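Local coordinates for monomethylamine corrinoid protein 1 (Methanosarcina barkeri, PDB 3EZX) that carries methyl groups on a bound corrinoid between the methyltransferases MtmB and MtbA in methanogenesis from monomethylamine, at residues 77-82 and 112-117; 41-46 and 73-78. All coordinates share one frame; numbering follows the deposited sequence.

Contact 1 of 2, residues 77-82 and 112-117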
ATOM      1  N   VAL A  77      -4.909  14.008   4.523  1.00 36.74           N
ATOM      2  CA  VAL A  77      -5.646  15.000   3.760  1.00 35.24           C
ATOM      3  C   VAL A  77      -6.188  14.435   2.450  1.00 37.21           C
ATOM      4  O   VAL A  77      -7.247  14.847   1.991  1.00 46.39           O
ATOM      5  CB  VAL A  77      -4.772  16.229   3.441  1.00 38.02           C
ATOM      6  CG1 VAL A  77      -5.572  17.241   2.643  1.00 20.68           C
ATOM      7  CG2 VAL A  77      -4.271  16.864   4.731  1.00 24.26           C
ATOM      8  N   LEU A  78      -5.468  13.487   1.857  1.00 35.75           N
ATOM      9  CA  LEU A  78      -5.890  12.894   0.588  1.00 35.70           C
ATOM     10  C   LEU A  78      -6.794  11.662   0.711  1.00 41.11           C
ATOM     11  O   LEU A  78      -7.660  11.447  -0.139  1.00 36.24           O
ATOM     12  CB  LEU A  78      -4.660  12.535  -0.259  1.00 32.09           C
ATOM     13  CG  LEU A  78      -3.628  13.639  -0.523  1.00 28.22           C
ATOM     14  CD1 LEU A  78      -2.475  13.059  -1.306  1.00 29.86           C
ATOM     15  CD2 LEU A  78      -4.255  14.793  -1.283  1.00 29.87           C
ATOM     16  N   THR A  79      -6.599  10.852   1.751  1.00 37.52           N
ATOM     17  CA  THR A  79      -7.414   9.647   1.936  1.00 37.64           C
ATOM     18  C   THR A  79      -8.905   9.942   1.800  1.00 40.48           C
ATOM     19  O   THR A  79      -9.602   9.301   1.012  1.00 32.20           O
ATOM     20  CB  THR A  79      -7.160   8.988   3.312  1.00 35.15           C
ATOM     21  OG1 THR A  79      -5.875   8.354   3.311  1.00 39.16           O
ATOM     22  CG2 THR A  79      -8.229   7.951   3.615  1.00 28.48           C
ATOM     23  N   PRO A  80      -9.417  10.908   2.575  1.00 33.47           N
ATOM     24  CA  PRO A  80     -10.842  11.214   2.458  1.00 42.31           C
ATOM     25  C   PRO A  80     -11.203  11.623   1.031  1.00 43.93           C
ATOM     26  O   PRO A  80     -12.277  11.292   0.530  1.00 54.82           O
ATOM     27  CB  PRO A  80     -11.038  12.341   3.474  1.00 36.51           C
ATOM     28  CG  PRO A  80      -9.686  12.971   3.566  1.00 41.83           C
ATOM     29  CD  PRO A  80      -8.778  11.778   3.573  1.00 40.97           C
ATOM     30  N   GLU A  81     -10.294  12.331   0.375  1.00 45.28           N
ATOM     31  CA  GLU A  81     -10.519  12.770  -0.994  1.00 47.81           C
ATOM     32  C   GLU A  81     -10.589  11.553  -1.915  1.00 44.93           C
ATOM     33  O   GLU A  81     -11.321  11.553  -2.898  1.00 53.02           O
ATOM     34  CB  GLU A  81      -9.383  13.689  -1.440  1.00 50.11           C
ATOM     35  CG  GLU A  81      -9.751  14.633  -2.560  1.00 66.80           C
ATOM     36  CD  GLU A  81     -10.869  15.576  -2.162  1.00 76.67           C
ATOM     37  OE1 GLU A  81     -10.763  16.199  -1.085  1.00 78.85           O
ATOM     38  OE2 GLU A  81     -11.850  15.696  -2.925  1.00 83.40           O
ATOM     39  N   LEU A  82      -9.826  10.516  -1.579  1.00 46.60           N
ATOM     40  CA  LEU A  82      -9.784   9.291  -2.370  1.00 44.30           C
ATOM     41  C   LEU A  82     -10.988   8.393  -2.117  1.00 54.81           C
ATOM     42  O   LEU A  82     -11.412   7.649  -3.002  1.00 52.53           O
ATOM     43  CB  LEU A  82      -8.513   8.497  -2.055  1.00 38.58           C
ATOM     44  CG  LEU A  82      -7.147   9.045  -2.466  1.00 45.72           C
ATOM     45  CD1 LEU A  82      -6.057   8.207  -1.821  1.00 51.16           C
ATOM     46  CD2 LEU A  82      -7.008   9.026  -3.980  1.00 40.17           C
ATOM     47  N   VAL A 112      -3.197   1.340  -0.734  1.00 28.46           N
ATOM     48  CA  VAL A 112      -3.854   0.285  -1.485  1.00 30.37           C
ATOM     49  C   VAL A 112      -5.218  -0.039  -0.875  1.00 33.48           C
ATOM     50  O   VAL A 112      -6.200  -0.210  -1.598  1.00 38.43           O
ATOM     51  CB  VAL A 112      -3.034  -1.021  -1.485  1.00 32.02           C
ATOM     52  CG1 VAL A 112      -3.858  -2.126  -2.090  1.00 27.69           C
ATOM     53  CG2 VAL A 112      -1.722  -0.832  -2.253  1.00 33.75           C
ATOM     54  N   THR A 113      -5.262  -0.151   0.456  1.00 40.71           N
ATOM     55  CA  THR A 113      -6.498  -0.459   1.204  1.00 43.74           C
ATOM     56  C   THR A 113      -7.553   0.608   0.923  1.00 45.63           C
ATOM     57  O   THR A 113      -8.748   0.315   0.889  1.00 59.68           O
ATOM     58  CB  THR A 113      -6.277  -0.500   2.774  1.00 38.76           C
ATOM     59  OG1 THR A 113      -5.217  -1.410   3.106  1.00 36.68           O
ATOM     60  CG2 THR A 113      -7.571  -0.963   3.475  1.00 15.72           C
ATOM     61  N   THR A 114      -7.104   1.850   0.758  1.00 44.75           N
ATOM     62  CA  THR A 114      -8.033   2.932   0.503  1.00 43.59           C
ATOM     63  C   THR A 114      -8.591   2.771  -0.897  1.00 38.93           C
ATOM     64  O   THR A 114      -9.797   2.866  -1.100  1.00 28.23           O
ATOM     65  CB  THR A 114      -7.369   4.316   0.625  1.00 45.93           C
ATOM     66  OG1 THR A 114      -6.976   4.553   1.982  1.00 35.87           O
ATOM     67  CG2 THR A 114      -8.331   5.397   0.180  1.00 42.31           C
ATOM     68  N   MET A 115      -7.721   2.518  -1.868  1.00 24.54           N
ATOM     69  CA  MET A 115      -8.192   2.352  -3.231  1.00 32.90           C
ATOM     70  C   MET A 115      -9.175   1.198  -3.277  1.00 43.76           C
ATOM     71  O   MET A 115     -10.301   1.355  -3.759  1.00 49.00           O
ATOM     72  CB  MET A 115      -7.019   2.140  -4.170  1.00 33.77           C
ATOM     73  CG  MET A 115      -6.139   3.368  -4.229  1.00 52.14           C
ATOM     74  SD  MET A 115      -6.869   4.797  -5.098  1.00 50.81           S
ATOM     75  CE  MET A 115      -8.297   5.294  -4.058  1.00 48.48           C
ATOM     76  N   LEU A 116      -8.754   0.036  -2.789  1.00 42.97           N
ATOM     77  CA  LEU A 116      -9.669  -1.085  -2.724  1.00 47.68           C
ATOM     78  C   LEU A 116     -10.737  -0.521  -1.808  1.00 50.46           C
ATOM     79  O   LEU A 116     -10.421   0.197  -0.865  1.00 61.68           O
ATOM     80  CB  LEU A 116      -9.003  -2.285  -2.063  1.00 44.61           C
ATOM     81  CG  LEU A 116      -7.991  -3.011  -2.936  1.00 41.55           C
ATOM     82  CD1 LEU A 116      -7.418  -4.179  -2.167  1.00 40.08           C
ATOM     83  CD2 LEU A 116      -8.676  -3.479  -4.204  1.00 33.60           C
ATOM     84  N   GLY A 117     -11.996  -0.824  -2.078  1.00 48.48           N
ATOM     85  CA  GLY A 117     -13.040  -0.279  -1.236  1.00 51.87           C
ATOM     86  C   GLY A 117     -13.593   0.929  -1.953  1.00 59.20           C
ATOM     87  O   GLY A 117     -14.807   1.078  -2.089  1.00 76.02           O
TER
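Leu82 and Thr114 meet through carbon: CB of Leu82 lies 3.8 Å from CG2 of Thr114, and the two side chains cross at about a right angle. Leu82 CD1 adds a looser touch to the same methyl. Thr114 presents CG2 because that branch stands anti to its own backbone N, while OG1 sits beside the N (chi1 -66°). The second apolar touch comes from Met115, whose chain bends at both chi2 and chi3 and brings CE to 3.8 Å from Leu82 CB and 3.9 Å from Leu82 CD2. Leu82 thus receives a methyl from each of two consecutive residues, and its side chain also touches Ala35 of helix 35-55.

The polar atoms make no bond across the interface. Thr79 CG2 approaches Thr114 OG1 at 4.0 Å, an oblique van der Waals meeting, and Thr79 OG1 and Thr114 OG1 stand 4.2 Å apart, too far for a hydrogen bond. Each hydroxyl is instead hydrogen-bonded within its own helix, Thr79 OG1 to Met75 O and Thr114 OG1 to Arg110 O. A glycine in place of Thr114 would probably open a gap beside Leu82 CB and Thr79 CG2 and leave Arg110 O without that hydroxyl partner.

The helix segments run nearly parallel, at 17° with their axes approaching to 10.0 Å, and bury a modest 184 Å². They join the end of the last helix of the N-terminal bundle to helix 107-118 of the Rossmann-like domain. Between these segments the two domains meet through van der Waals packing of aliphatic groups, with the hydroxyls turned to carbonyls of their own helices.

Contact 2 of 2, residues 41-46 and 73-78; sequences KGLSVG and NAMEVL
Ala74 O takes two backbone hydrogen bonds, from Val77 N and Leu78 N, each with N and O 3.1 Å apart, so one carbonyl serves both an i+3 and an i+4 donor. The same residue turns its methyl to the neighbouring helix, where Leu43 meets it: CD1 of Leu43 stands 3.7 Å from CB of Ala74. The Leu43 side chain points across the interface with CG anti to its carbonyl carbon (chi1 -55°), and this single methyl makes all three touches. It meets Leu78 CD1 tip to tip at 3.9 Å, and Met75 CE lies at its margin, 4.4 Å away.

All four residues are buried, and the contact between the segments is wholly apolar. Ala74 also rests on Thr21 and Cys25 of helix 20-30, while Leu43 reaches Ile13 of helix 3-14, so further helices extend this core. At a closest axis approach of 12.3 Å, the leucine side chain of Leu43 bridges the gap to the short Ala74.

The two segments run antiparallel, crossing at -158°, as neighbouring members of the all-helical N-terminal bundle that, in corrinoid proteins of this family, precedes the Rossmann-like cobalamin-binding domain.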
ATOM      1  N   LYS A  41       2.597  11.893  -8.876  1.00 27.21           N
ATOM      2  CA  LYS A  41       3.452  12.868  -9.554  1.00 30.02           C
ATOM      3  C   LYS A  41       4.190  13.820  -8.616  1.00 26.42           C
ATOM      4  O   LYS A  41       5.036  14.603  -9.061  1.00 28.57           O
ATOM      5  CB  LYS A  41       2.639  13.670 -10.574  1.00 37.44           C
ATOM      6  CG  LYS A  41       2.275  12.867 -11.815  1.00 38.77           C
ATOM      7  CD  LYS A  41       1.403  13.663 -12.769  1.00 51.76           C
ATOM      8  CE  LYS A  41       0.998  12.815 -13.970  1.00 69.55           C
ATOM      9  NZ  LYS A  41       0.033  13.524 -14.859  1.00 78.06           N
ATOM     10  N   GLY A  42       3.886  13.737  -7.322  1.00 28.31           N
ATOM     11  CA  GLY A  42       4.527  14.606  -6.349  1.00 25.38           C
ATOM     12  C   GLY A  42       5.142  13.932  -5.130  1.00 31.06           C
ATOM     13  O   GLY A  42       6.365  13.874  -4.998  1.00 33.97           O
ATOM     14  N   LEU A  43       4.295  13.442  -4.229  1.00 29.81           N
ATOM     15  CA  LEU A  43       4.754  12.784  -3.012  1.00 31.77           C
ATOM     16  C   LEU A  43       5.586  11.548  -3.325  1.00 35.82           C
ATOM     17  O   LEU A  43       6.701  11.408  -2.826  1.00 37.74           O
ATOM     18  CB  LEU A  43       3.557  12.396  -2.135  1.00 18.44           C
ATOM     19  CG  LEU A  43       2.584  13.529  -1.773  1.00 26.02           C
ATOM     20  CD1 LEU A  43       1.392  12.948  -1.037  1.00 31.61           C
ATOM     21  CD2 LEU A  43       3.282  14.586  -0.923  1.00 13.35           C
ATOM     22  N   SER A  44       5.051  10.650  -4.148  1.00 30.67           N
ATOM     23  CA  SER A  44       5.771   9.435  -4.512  1.00 31.48           C
ATOM     24  C   SER A  44       7.112   9.737  -5.184  1.00 29.50           C
ATOM     25  O   SER A  44       8.106   9.060  -4.924  1.00 32.71           O
ATOM     26  CB  SER A  44       4.913   8.568  -5.434  1.00 25.89           C
ATOM     27  OG  SER A  44       3.771   8.081  -4.765  1.00 50.31           O
ATOM     28  N   VAL A  45       7.136  10.746  -6.052  1.00 18.81           N
ATOM     29  CA  VAL A  45       8.369  11.137  -6.738  1.00 29.06           C
ATOM     30  C   VAL A  45       9.423  11.493  -5.702  1.00 30.87           C
ATOM     31  O   VAL A  45      10.583  11.085  -5.807  1.00 42.47           O
ATOM     32  CB  VAL A  45       8.172  12.386  -7.656  1.00 29.18           C
ATOM     33  CG1 VAL A  45       9.506  12.801  -8.280  1.00 30.08           C
ATOM     34  CG2 VAL A  45       7.165  12.089  -8.749  1.00 14.70           C
ATOM     35  N   GLY A  46       9.003  12.264  -4.702  1.00 22.38           N
ATOM     36  CA  GLY A  46       9.895  12.675  -3.635  1.00 24.54           C
ATOM     37  C   GLY A  46      10.318  11.500  -2.774  1.00 21.89           C
ATOM     38  O   GLY A  46      11.491  11.385  -2.427  1.00 27.26           O
ATOM     39  N   ASN A  73       1.093  12.407   7.003  1.00 21.26           N
ATOM     40  CA  ASN A  73       0.264  13.574   7.240  1.00 30.93           C
ATOM     41  C   ASN A  73      -0.422  13.981   5.938  1.00 40.29           C
ATOM     42  O   ASN A  73      -1.556  14.457   5.944  1.00 48.53           O
ATOM     43  CB  ASN A  73       1.106  14.737   7.777  1.00 25.12           C
ATOM     44  CG  ASN A  73       1.429  14.597   9.257  1.00 29.02           C
ATOM     45  OD1 ASN A  73       2.087  15.458   9.843  1.00 36.69           O
ATOM     46  ND2 ASN A  73       0.963  13.516   9.869  1.00 22.81           N
ATOM     47  N   ALA A  74       0.271  13.790   4.822  1.00 34.46           N
ATOM     48  CA  ALA A  74      -0.279  14.131   3.517  1.00 35.71           C
ATOM     49  C   ALA A  74      -1.456  13.213   3.207  1.00 36.87           C
ATOM     50  O   ALA A  74      -2.460  13.633   2.627  1.00 41.16           O
ATOM     51  CB  ALA A  74       0.792  13.982   2.446  1.00 32.19           C
ATOM     52  N   MET A  75      -1.325  11.955   3.613  1.00 40.13           N
ATOM     53  CA  MET A  75      -2.357  10.953   3.382  1.00 39.26           C
ATOM     54  C   MET A  75      -3.634  11.220   4.167  1.00 38.50           C
ATOM     55  O   MET A  75      -4.722  10.844   3.735  1.00 34.16           O
ATOM     56  CB  MET A  75      -1.805   9.568   3.709  1.00 37.43           C
ATOM     57  CG  MET A  75      -0.766   9.084   2.710  1.00 46.01           C
ATOM     58  SD  MET A  75      -1.510   8.608   1.138  1.00 54.21           S
ATOM     59  CE  MET A  75      -1.736  10.178   0.385  1.00 35.80           C
ATOM     60  N   GLU A  76      -3.501  11.878   5.313  1.00 30.46           N
ATOM     61  CA  GLU A  76      -4.663  12.199   6.126  1.00 40.58           C
ATOM     62  C   GLU A  76      -5.533  13.214   5.385  1.00 42.36           C
ATOM     63  O   GLU A  76      -6.747  13.271   5.579  1.00 45.21           O
ATOM     64  CB  GLU A  76      -4.231  12.771   7.478  1.00 40.03           C
ATOM     65  CG  GLU A  76      -3.358  11.835   8.289  1.00 45.31           C
ATOM     66  CD  GLU A  76      -3.130  12.340   9.697  1.00 65.88           C
ATOM     67  OE1 GLU A  76      -2.830  13.544   9.856  1.00 70.74           O
ATOM     68  OE2 GLU A  76      -3.244  11.534  10.645  1.00 74.71           O
ATOM     69  N   VAL A  77      -4.909  14.008   4.523  1.00 36.74           N
ATOM     70  CA  VAL A  77      -5.646  15.000   3.760  1.00 35.24           C
ATOM     71  C   VAL A  77      -6.188  14.435   2.450  1.00 37.21           C
ATOM     72  O   VAL A  77      -7.247  14.847   1.991  1.00 46.39           O
ATOM     73  CB  VAL A  77      -4.772  16.229   3.441  1.00 38.02           C
ATOM     74  CG1 VAL A  77      -5.572  17.241   2.643  1.00 20.68           C
ATOM     75  CG2 VAL A  77      -4.271  16.864   4.731  1.00 24.26           C
ATOM     76  N   LEU A  78      -5.468  13.487   1.857  1.00 35.75           N
ATOM     77  CA  LEU A  78      -5.890  12.894   0.588  1.00 35.70           C
ATOM     78  C   LEU A  78      -6.794  11.662   0.711  1.00 41.11           C
ATOM     79  O   LEU A  78      -7.660  11.447  -0.139  1.00 36.24           O
ATOM     80  CB  LEU A  78      -4.660  12.535  -0.259  1.00 32.09           C
ATOM     81  CG  LEU A  78      -3.628  13.639  -0.523  1.00 28.22           C
ATOM     82  CD1 LEU A  78      -2.475  13.059  -1.306  1.00 29.86           C
ATOM     83  CD2 LEU A  78      -4.255  14.793  -1.283  1.00 29.87           C
TER

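Both contacts use helix 61-82 and share Val77 and Leu78, with centres about 12 Å apart. Contact 2 packs this helix into its own bundle; contact 1, near the helix's C-terminal end, sets it against the second domain. Leu78 belongs to the bundle side, whereas Thr79 and Leu82 face helix 107-118. The contacts touch where Pro80 CD packs 4.2 Å from Met75 O. Neither contact includes His105, the probable axial ligand of the cobalt, but both lie near the corrinoid: the side chains of Met115 and Met75 are about 8 and 7 Å from it, respectively, and Val112, on the 112-117 segment itself, touches the corrinoid.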